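Local coordinates for protein putative acetamidase/formamidase (Yersinia enterocolitica subsp. palearctica serotype O:3, PDB 5UBU) that probably hydrolyses carbon–nitrogen bonds in linear amides and binds sodium ions in this crystal, at residues B[48-53]-B[243-248]; B[88-93]-B[213-218]; B[301-306]-B[323-328]. All blocks are in the same frame, centred on the assembly; numbering follows the deposited sequence.

Contact 1 of 3, residues B[48-53]-B[243-248]; sequences LTIEPG and IKVDLI
Pro-52 and Gly-53 pass over segment 243-248, near Val-245 and Asp-246, almost at a right angle: the direction from Ile-50 to Gly-53 makes 93° with that from Lys-244 to Leu-247. The nearest alpha carbons, Pro-52 CA and Asp-246 CA, are 4.2 Å apart. One backbone bond joins the segments, Gly-53 N to Val-245 O at 2.7 Å with 160° at the hydrogen, so this is a crossing and not a strand pairing. Gly-53 reaches it with a positive phi of 107°.

Ile-50 CD1 meets Val-245 CB at 3.8 Å, the two side chains crossing at about a right angle. Farther along the strand, Pro-52 and Leu-247 lie side by side and point the same way, Pro-52 CG being 3.9 Å from Leu-247 CB. The aliphatic chain of Lys-244 runs past the Gly-53 carbonyl, with CE 3.5 Å from Gly-53 O.

Asp-246 turns its carboxylate toward the crossing. Its OD1 lies 3.5 Å from Pro-52 CB and accepts Leu-247 N at 2.7 Å through the anti lone pair, away from OD2. Gly-18 N donates to the same oxygen.

Strand 48-50 pairs with strand 87-93 in one sheet, whereas strand 239-248 pairs with strand 55-59 in another, so the chain changes sheets here. Two apolar contacts and a single backbone bond tie the sheets together, and the two N-H groups on the buried Asp-246 OD1 would probably favour its carboxylate form.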
loop_
_atom_site.group_PDB
_atom_site.type_symbol
_atom_site.label_atom_id
_atom_site.label_comp_id
_atom_site.label_asym_id
_atom_site.label_seq_id
_atom_site.Cartn_x
_atom_site.Cartn_y
_atom_site.Cartn_z
ATOM N N LEU B 48 -32.734 1.351 22.861
ATOM C CA LEU B 48 -33.500 2.588 22.905
ATOM C C LEU B 48 -34.088 2.932 21.543
ATOM O O LEU B 48 -33.452 2.696 20.517
ATOM C CB LEU B 48 -32.571 3.733 23.332
ATOM C CG LEU B 48 -33.132 5.159 23.367
ATOM C CD1 LEU B 48 -34.260 5.291 24.391
ATOM C CD2 LEU B 48 -31.995 6.125 23.664
ATOM N N THR B 49 -35.296 3.491 21.541
ATOM C CA THR B 49 -35.952 3.923 20.312
ATOM C C THR B 49 -36.292 5.395 20.493
ATOM O O THR B 49 -36.893 5.775 21.507
ATOM C CB THR B 49 -37.225 3.112 20.013
ATOM O OG1 THR B 49 -36.897 1.716 19.941
ATOM C CG2 THR B 49 -37.855 3.559 18.692
ATOM N N ILE B 50 -35.894 6.220 19.526
ATOM C CA ILE B 50 -36.130 7.662 19.599
ATOM C C ILE B 50 -36.783 8.231 18.341
ATOM O O ILE B 50 -36.827 7.584 17.291
ATOM C CB ILE B 50 -34.793 8.426 19.818
ATOM C CG1 ILE B 50 -33.870 8.286 18.606
ATOM C CG2 ILE B 50 -34.080 7.930 21.074
ATOM C CD1 ILE B 50 -32.583 9.068 18.744
ATOM N N GLU B 51 -37.286 9.456 18.467
ATOM C CA GLU B 51 -37.880 10.184 17.351
ATOM C C GLU B 51 -36.782 11.074 16.749
ATOM O O GLU B 51 -35.887 11.529 17.474
ATOM C CB GLU B 51 -39.040 11.054 17.836
ATOM C CG GLU B 51 -40.256 10.274 18.323
ATOM C CD GLU B 51 -40.998 9.576 17.206
ATOM O OE1 GLU B 51 -40.802 9.921 16.020
ATOM O OE2 GLU B 51 -41.819 8.686 17.501
ATOM N N PRO B 52 -36.821 11.300 15.420
ATOM C CA PRO B 52 -35.817 12.191 14.850
ATOM C C PRO B 52 -35.933 13.565 15.508
ATOM O O PRO B 52 -37.037 14.095 15.640
ATOM C CB PRO B 52 -36.202 12.259 13.366
ATOM C CG PRO B 52 -36.938 11.005 13.100
ATOM C CD PRO B 52 -37.673 10.701 14.375
ATOM N N GLY B 53 -34.804 14.103 15.950
ATOM C CA GLY B 53 -34.780 15.406 16.618
ATOM C C GLY B 53 -34.533 15.278 18.113
ATOM O O GLY B 53 -34.179 16.245 18.750
ATOM N N ILE B 243 -25.840 13.967 22.519
ATOM C CA ILE B 243 -26.032 14.098 21.075
ATOM C C ILE B 243 -27.476 14.413 20.703
ATOM O O ILE B 243 -28.397 14.178 21.494
ATOM C CB ILE B 243 -25.625 12.798 20.337
ATOM C CG1 ILE B 243 -26.476 11.604 20.798
ATOM C CG2 ILE B 243 -24.155 12.498 20.565
ATOM C CD1 ILE B 243 -26.147 10.304 20.100
ATOM N N LYS B 244 -27.655 14.966 19.503
ATOM C CA LYS B 244 -28.979 15.266 18.959
ATOM C C LYS B 244 -28.972 14.462 17.655
ATOM O O LYS B 244 -28.111 14.661 16.800
ATOM C CB LYS B 244 -29.174 16.767 18.682
ATOM C CG LYS B 244 -30.601 17.293 18.802
ATOM C CD LYS B 244 -30.979 18.418 17.842
ATOM C CE LYS B 244 -32.242 19.163 18.273
ATOM N NZ LYS B 244 -32.886 19.881 17.140
ATOM N N VAL B 245 -29.906 13.534 17.522
ATOM C CA VAL B 245 -29.982 12.666 16.353
ATOM C C VAL B 245 -31.200 13.028 15.521
ATOM O O VAL B 245 -32.307 13.109 16.058
ATOM C CB VAL B 245 -30.082 11.193 16.798
ATOM C CG1 VAL B 245 -30.124 10.255 15.591
ATOM C CG2 VAL B 245 -28.919 10.845 17.724
ATOM N N ASP B 246 -31.008 13.251 14.221
ATOM C CA ASP B 246 -32.122 13.597 13.349
ATOM C C ASP B 246 -32.027 12.682 12.118
ATOM O O ASP B 246 -31.080 11.892 11.995
ATOM C CB ASP B 246 -32.114 15.093 13.015
ATOM C CG ASP B 246 -33.526 15.644 12.649
ATOM O OD1 ASP B 246 -34.371 14.897 12.100
ATOM O OD2 ASP B 246 -33.783 16.852 12.910
ATOM N N LEU B 247 -33.026 12.762 11.237
ATOM C CA LEU B 247 -33.103 11.902 10.068
ATOM C C LEU B 247 -33.354 12.680 8.789
ATOM O O LEU B 247 -34.270 13.498 8.730
ATOM C CB LEU B 247 -34.256 10.925 10.277
ATOM C CG LEU B 247 -34.549 9.866 9.213
ATOM C CD1 LEU B 247 -33.399 8.883 9.119
ATOM C CD2 LEU B 247 -35.832 9.143 9.554
ATOM N N ILE B 248 -32.531 12.415 7.772
ATOM C CA ILE B 248 -32.657 13.036 6.452
ATOM C C ILE B 248 -33.133 11.924 5.530
ATOM O O ILE B 248 -32.490 10.889 5.401
ATOM C CB ILE B 248 -31.330 13.643 5.948
ATOM C CG1 ILE B 248 -30.886 14.793 6.863
ATOM C CG2 ILE B 248 -31.502 14.157 4.522
ATOM C CD1 ILE B 248 -29.453 15.229 6.653
#

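Contact 2 of 3, residues B[88-93]-B[213-218]; sequences NGPIMI and GGRLFI
Gly-213 O draws in several groups from Ile-93, Met-92 and Arg-215. Ile-93 N donates to it at 2.8 Å, nearly straight (175° at the hydrogen), Met-92 CA makes a CA-H...O contact, and Arg-215 N adds a weak bond from within its own segment. Farther along, Ile-91 and Leu-216 form an antiparallel hydrogen-bonded pair, both donors lying in the carbonyl planes on lone pairs, with Ile-91 N to Leu-216 O at 2.9 Å. Asn-88 and Ile-218 form a second such pair. Between the two pairs lie Gly-89 and cis Pro-90 on one strand but Phe-217 alone on the other: a beta bulge.

Pro-90 CA sits 3.9 Å above one face of the Phe-217 ring, offset toward the rim, and Pro-90 CB is 3.5 Å from Phe-217 CZ. Alongside runs Arg-215, extended from CG to NE, its CG 3.6 Å from the SE of selenomethionine Met-92, which lies over one guanidinium face. Ser-44 O takes the charged end through NH2.

Leu-216 touches Val-245 of strand 239-248, and Ile-91 packs on Ile-50. Two reciprocal pairs and the Ile-93 bond thus join the strands, Gln-33 OE1 accepts Gly-89 N at the bulge, and Leu-216 and Ile-218 give the neighbouring sheet an apolar surface.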
loop_
_atom_site.group_PDB
_atom_site.type_symbol
_atom_site.label_atom_id
_atom_site.label_comp_id
_atom_site.label_asym_id
_atom_site.label_seq_id
_atom_site.Cartn_x
_atom_site.Cartn_y
_atom_site.Cartn_z
ATOM N N ASN B 88 -22.163 1.599 22.864
ATOM C CA ASN B 88 -23.513 1.901 23.339
ATOM C C ASN B 88 -24.379 1.726 22.097
ATOM O O ASN B 88 -23.914 1.968 20.976
ATOM C CB ASN B 88 -23.634 3.326 23.874
ATOM C CG ASN B 88 -23.211 3.444 25.310
ATOM O OD1 ASN B 88 -22.139 3.939 25.615
ATOM N ND2 ASN B 88 -24.048 2.940 26.209
ATOM N N GLY B 89 -25.620 1.302 22.285
ATOM C CA GLY B 89 -26.527 1.087 21.158
ATOM C C GLY B 89 -26.907 -0.381 21.062
ATOM O O GLY B 89 -26.490 -1.185 21.900
ATOM N N PRO B 90 -27.663 -0.753 20.029
ATOM C CA PRO B 90 -28.131 0.147 18.988
ATOM C C PRO B 90 -29.327 1.017 19.364
ATOM O O PRO B 90 -30.236 0.563 20.062
ATOM C CB PRO B 90 -28.547 -0.807 17.865
ATOM C CG PRO B 90 -28.907 -2.067 18.544
ATOM C CD PRO B 90 -28.095 -2.140 19.802
ATOM N N ILE B 91 -29.300 2.262 18.896
ATOM C CA ILE B 91 -30.374 3.221 19.100
ATOM C C ILE B 91 -31.206 3.193 17.821
ATOM O O ILE B 91 -30.645 3.235 16.730
ATOM C CB ILE B 91 -29.821 4.635 19.345
ATOM C CG1 ILE B 91 -28.930 4.631 20.592
ATOM C CG2 ILE B 91 -30.958 5.645 19.495
ATOM C CD1 ILE B 91 -28.300 5.964 20.937
HETATM N N MSE B 92 -32.527 3.124 17.948
HETATM C CA MSE B 92 -33.415 3.086 16.774
HETATM C C MSE B 92 -34.045 4.424 16.523
HETATM O O MSE B 92 -34.527 5.065 17.454
HETATM C CB MSE B 92 -34.535 2.072 16.982
HETATM C CG MSE B 92 -34.028 0.723 17.494
HETATM SE SE MSE B 92 -32.956 -0.203 16.119
HETATM C CE MSE B 92 -34.405 -0.963 15.005
ATOM N N ILE B 93 -34.024 4.868 15.269
ATOM C CA ILE B 93 -34.629 6.142 14.900
ATOM C C ILE B 93 -35.912 5.806 14.141
ATOM O O ILE B 93 -35.876 5.113 13.122
ATOM C CB ILE B 93 -33.697 7.043 14.052
ATOM C CG1 ILE B 93 -32.426 7.435 14.832
ATOM C CG2 ILE B 93 -34.423 8.318 13.648
ATOM C CD1 ILE B 93 -31.439 6.319 15.086
ATOM N N GLY B 213 -34.431 1.244 10.880
ATOM C CA GLY B 213 -34.275 1.898 12.177
ATOM C C GLY B 213 -32.929 2.571 12.360
ATOM O O GLY B 213 -32.700 3.235 13.377
ATOM N N GLY B 214 -32.033 2.407 11.390
ATOM C CA GLY B 214 -30.710 3.014 11.470
ATOM C C GLY B 214 -29.718 2.197 12.277
ATOM O O GLY B 214 -28.681 1.766 11.744
ATOM N N ARG B 215 -30.037 1.982 13.555
ATOM C CA ARG B 215 -29.163 1.232 14.472
ATOM C C ARG B 215 -27.869 1.994 14.728
ATOM O O ARG B 215 -26.802 1.599 14.280
ATOM C CB ARG B 215 -28.901 -0.199 13.978
ATOM C CG ARG B 215 -30.100 -1.102 14.151
ATOM C CD ARG B 215 -29.882 -2.464 13.521
ATOM N NE ARG B 215 -30.831 -3.405 14.118
ATOM C CZ ARG B 215 -30.573 -4.197 15.168
ATOM N NH1 ARG B 215 -29.369 -4.237 15.744
ATOM N NH2 ARG B 215 -31.525 -4.989 15.635
ATOM N N LEU B 216 -27.997 3.097 15.455
ATOM C CA LEU B 216 -26.865 3.958 15.786
ATOM C C LEU B 216 -26.071 3.420 16.972
ATOM O O LEU B 216 -26.644 3.071 18.002
ATOM C CB LEU B 216 -27.353 5.373 16.118
ATOM C CG LEU B 216 -26.310 6.424 16.539
ATOM C CD1 LEU B 216 -25.287 6.669 15.440
ATOM C CD2 LEU B 216 -27.031 7.716 16.915
ATOM N N PHE B 217 -24.753 3.366 16.805
ATOM C CA PHE B 217 -23.834 2.918 17.845
ATOM C C PHE B 217 -22.845 4.040 18.130
ATOM O O PHE B 217 -22.425 4.758 17.215
ATOM C CB PHE B 217 -23.052 1.684 17.401
ATOM C CG PHE B 217 -23.885 0.456 17.217
ATOM C CD1 PHE B 217 -24.518 0.205 16.015
ATOM C CD2 PHE B 217 -23.995 -0.477 18.246
ATOM C CE1 PHE B 217 -25.267 -0.951 15.838
ATOM C CE2 PHE B 217 -24.740 -1.631 18.084
ATOM C CZ PHE B 217 -25.370 -1.881 16.872
ATOM N N ILE B 218 -22.463 4.186 19.391
ATOM C CA ILE B 218 -21.513 5.236 19.786
ATOM C C ILE B 218 -20.592 4.716 20.887
ATOM O O ILE B 218 -20.938 3.785 21.615
ATOM C CB ILE B 218 -22.265 6.528 20.210
ATOM C CG1 ILE B 218 -21.301 7.692 20.420
ATOM C CG2 ILE B 218 -23.118 6.287 21.462
ATOM C CD1 ILE B 218 -21.996 9.008 20.703
#

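Contact 3 of 3, residues B[301-306]-B[323-328]; sequences MLLSQC and AMLNKE
Leu-303 and Leu-325 cross at about a right angle and meet through single methyl groups, Leu-303 CD2 and Leu-325 CD1, 3.8 Å apart. The same Leu-325 CD1 also approaches Cys-306 CB at 4.1 Å, so one methyl of the strand residue faces two residues of the helix. Leu-325 has CG anti to its backbone N (chi1 -177°), and the end of its side chain comes nearer the helix than the direction of its CB suggests.

The axes of helix 301-306 and strand 323-326 approach to 9.4 Å at 86°, and no hydrogen bond joins the two segments. Leu-284 and Ile-285 of helix 273-291 also touch Leu-303, and Leu-288 of that helix touches Leu-325, which extends the apolar cluster.

The polar bonds nearby run within each segment or to other neighbours. Leu-302 O accepts from Gln-305 N at 2.8 Å and from Cys-306 N at 3.0 Å, closing the last turn of the helix. On the strand side, Asn-326 OD1 accepts Glu-328 N at 2.9 Å on a lone pair, an Asx turn that leads the chain from strand into a 3-10 segment. The helix end also borders the second subunit: Ser-304 OG bonds to Thr-233 O of that chain, and Cys-306 packs on its Leu-164.

Strand 308-313 follows the helix and is hydrogen-bonded to strand 319-326, so the contact lays the end of helix 296-306 against the penultimate strand of the large sheet. With methyl and methylene groups meeting across it, the join rests on apolar packing and carries no directional bond.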
loop_
_atom_site.group_PDB
_atom_site.type_symbol
_atom_site.label_atom_id
_atom_site.label_comp_id
_atom_site.label_asym_id
_atom_site.label_seq_id
_atom_site.Cartn_x
_atom_site.Cartn_y
_atom_site.Cartn_z
HETATM N N MSE B 301 -9.907 19.834 -10.028
HETATM C CA MSE B 301 -8.764 20.733 -10.166
HETATM C C MSE B 301 -8.764 21.783 -9.093
HETATM O O MSE B 301 -7.701 22.222 -8.681
HETATM C CB MSE B 301 -8.755 21.367 -11.545
HETATM C CG MSE B 301 -8.508 20.309 -12.613
HETATM SE SE MSE B 301 -8.564 21.118 -14.410
HETATM C CE MSE B 301 -6.903 22.163 -14.473
ATOM N N LEU B 302 -9.943 22.194 -8.626
ATOM C CA LEU B 302 -10.022 23.208 -7.567
ATOM C C LEU B 302 -9.524 22.631 -6.240
ATOM O O LEU B 302 -8.816 23.316 -5.497
ATOM C CB LEU B 302 -11.453 23.753 -7.392
ATOM C CG LEU B 302 -11.615 24.845 -6.329
ATOM C CD1 LEU B 302 -10.844 26.093 -6.716
ATOM C CD2 LEU B 302 -13.074 25.189 -6.110
ATOM N N LEU B 303 -9.914 21.389 -5.937
ATOM C CA LEU B 303 -9.481 20.719 -4.704
ATOM C C LEU B 303 -7.989 20.466 -4.705
ATOM O O LEU B 303 -7.399 20.241 -3.655
ATOM C CB LEU B 303 -10.225 19.406 -4.476
ATOM C CG LEU B 303 -11.673 19.554 -4.041
ATOM C CD1 LEU B 303 -12.343 18.193 -3.984
ATOM C CD2 LEU B 303 -11.751 20.252 -2.693
ATOM N N SER B 304 -7.385 20.492 -5.889
ATOM C CA SER B 304 -5.953 20.322 -6.013
ATOM C C SER B 304 -5.265 21.624 -5.550
ATOM O O SER B 304 -4.040 21.680 -5.446
ATOM C CB SER B 304 -5.592 19.995 -7.462
ATOM O OG SER B 304 -4.238 19.599 -7.577
ATOM N N GLN B 305 -6.070 22.652 -5.257
ATOM C CA GLN B 305 -5.577 23.957 -4.799
ATOM C C GLN B 305 -6.083 24.320 -3.385
ATOM O O GLN B 305 -5.401 25.050 -2.661
ATOM C CB GLN B 305 -6.046 25.078 -5.750
ATOM C CG GLN B 305 -5.992 24.764 -7.243
ATOM C CD GLN B 305 -4.642 24.285 -7.719
ATOM O OE1 GLN B 305 -3.600 24.666 -7.174
ATOM N NE2 GLN B 305 -4.647 23.460 -8.764
ATOM N N CYS B 306 -7.262 23.806 -3.003
ATOM C CA CYS B 306 -7.905 24.145 -1.717
ATOM C C CYS B 306 -8.259 23.009 -0.787
ATOM O O CYS B 306 -8.664 23.251 0.351
ATOM C CB CYS B 306 -9.225 24.841 -2.017
ATOM S SG CYS B 306 -9.011 26.219 -3.118
ATOM N N ALA B 323 -11.395 14.237 3.789
ATOM C CA ALA B 323 -11.086 15.236 2.759
ATOM C C ALA B 323 -12.033 16.411 2.981
ATOM O O ALA B 323 -13.241 16.248 2.911
ATOM C CB ALA B 323 -11.271 14.652 1.370
HETATM N N MSE B 324 -11.481 17.591 3.233
HETATM C CA MSE B 324 -12.277 18.776 3.526
HETATM C C MSE B 324 -12.258 19.888 2.536
HETATM O O MSE B 324 -11.384 19.965 1.688
HETATM C CB MSE B 324 -11.619 19.451 4.722
HETATM C CG MSE B 324 -12.109 18.950 6.062
HETATM SE SE MSE B 324 -10.605 19.165 7.313
HETATM C CE MSE B 324 -10.734 21.079 7.775
ATOM N N LEU B 325 -13.240 20.775 2.668
ATOM C CA LEU B 325 -13.343 21.980 1.862
ATOM C C LEU B 325 -13.994 23.032 2.761
ATOM O O LEU B 325 -14.994 22.764 3.421
ATOM C CB LEU B 325 -14.166 21.770 0.596
ATOM C CG LEU B 325 -14.242 23.012 -0.313
ATOM C CD1 LEU B 325 -12.859 23.385 -0.828
ATOM C CD2 LEU B 325 -15.197 22.789 -1.470
ATOM N N ASN B 326 -13.406 24.220 2.793
ATOM C CA ASN B 326 -13.908 25.312 3.613
ATOM C C ASN B 326 -15.242 25.803 3.050
ATOM O O ASN B 326 -15.371 26.009 1.849
ATOM C CB ASN B 326 -12.853 26.430 3.674
ATOM C CG ASN B 326 -13.224 27.547 4.627
ATOM O OD1 ASN B 326 -14.285 28.182 4.511
ATOM N ND2 ASN B 326 -12.327 27.829 5.550
ATOM N N LYS B 327 -16.227 25.975 3.925
ATOM C CA LYS B 327 -17.573 26.429 3.521
ATOM C C LYS B 327 -17.612 27.726 2.722
ATOM O O LYS B 327 -18.559 27.944 1.968
ATOM C CB LYS B 327 -18.521 26.519 4.722
ATOM C CG LYS B 327 -18.917 25.163 5.270
ATOM C CD LYS B 327 -19.885 25.302 6.417
ATOM C CE LYS B 327 -20.447 23.959 6.838
ATOM N NZ LYS B 327 -21.390 24.113 7.983
ATOM N N GLU B 328 -16.604 28.581 2.876
ATOM C CA GLU B 328 -16.553 29.818 2.094
ATOM C C GLU B 328 -16.486 29.523 0.593
ATOM O O GLU B 328 -17.042 30.269 -0.210
ATOM C CB GLU B 328 -15.372 30.694 2.516
ATOM C CG GLU B 328 -15.576 31.387 3.854
ATOM C CD GLU B 328 -14.421 32.312 4.234
ATOM O OE1 GLU B 328 -14.704 33.388 4.819
ATOM O OE2 GLU B 328 -13.240 31.983 3.933
#

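Contacts 1 and 2 are buried neighbours, their centres 9 Å apart. Strands 48-50 and 87-93 lie side by side in one sheet, Ile-50 N probably bonds to Met-92 O at 2.7 Å, and Ile-93 packs on both Val-245 and Pro-52. Along the chain, contact 2 is nested inside the loop closed by contact 1. Contact 3 lies about 31 Å from contact 1 between centres, is only partly buried and borders a second subunit, yet strands 239-248 and 319-326 belong to the same large sheet. Chemistry follows place: a backbone ladder within a sheet in contact 2, one bond plus apolar contacts between sheets in contact 1, and helix-to-strand apolar packing in contact 3.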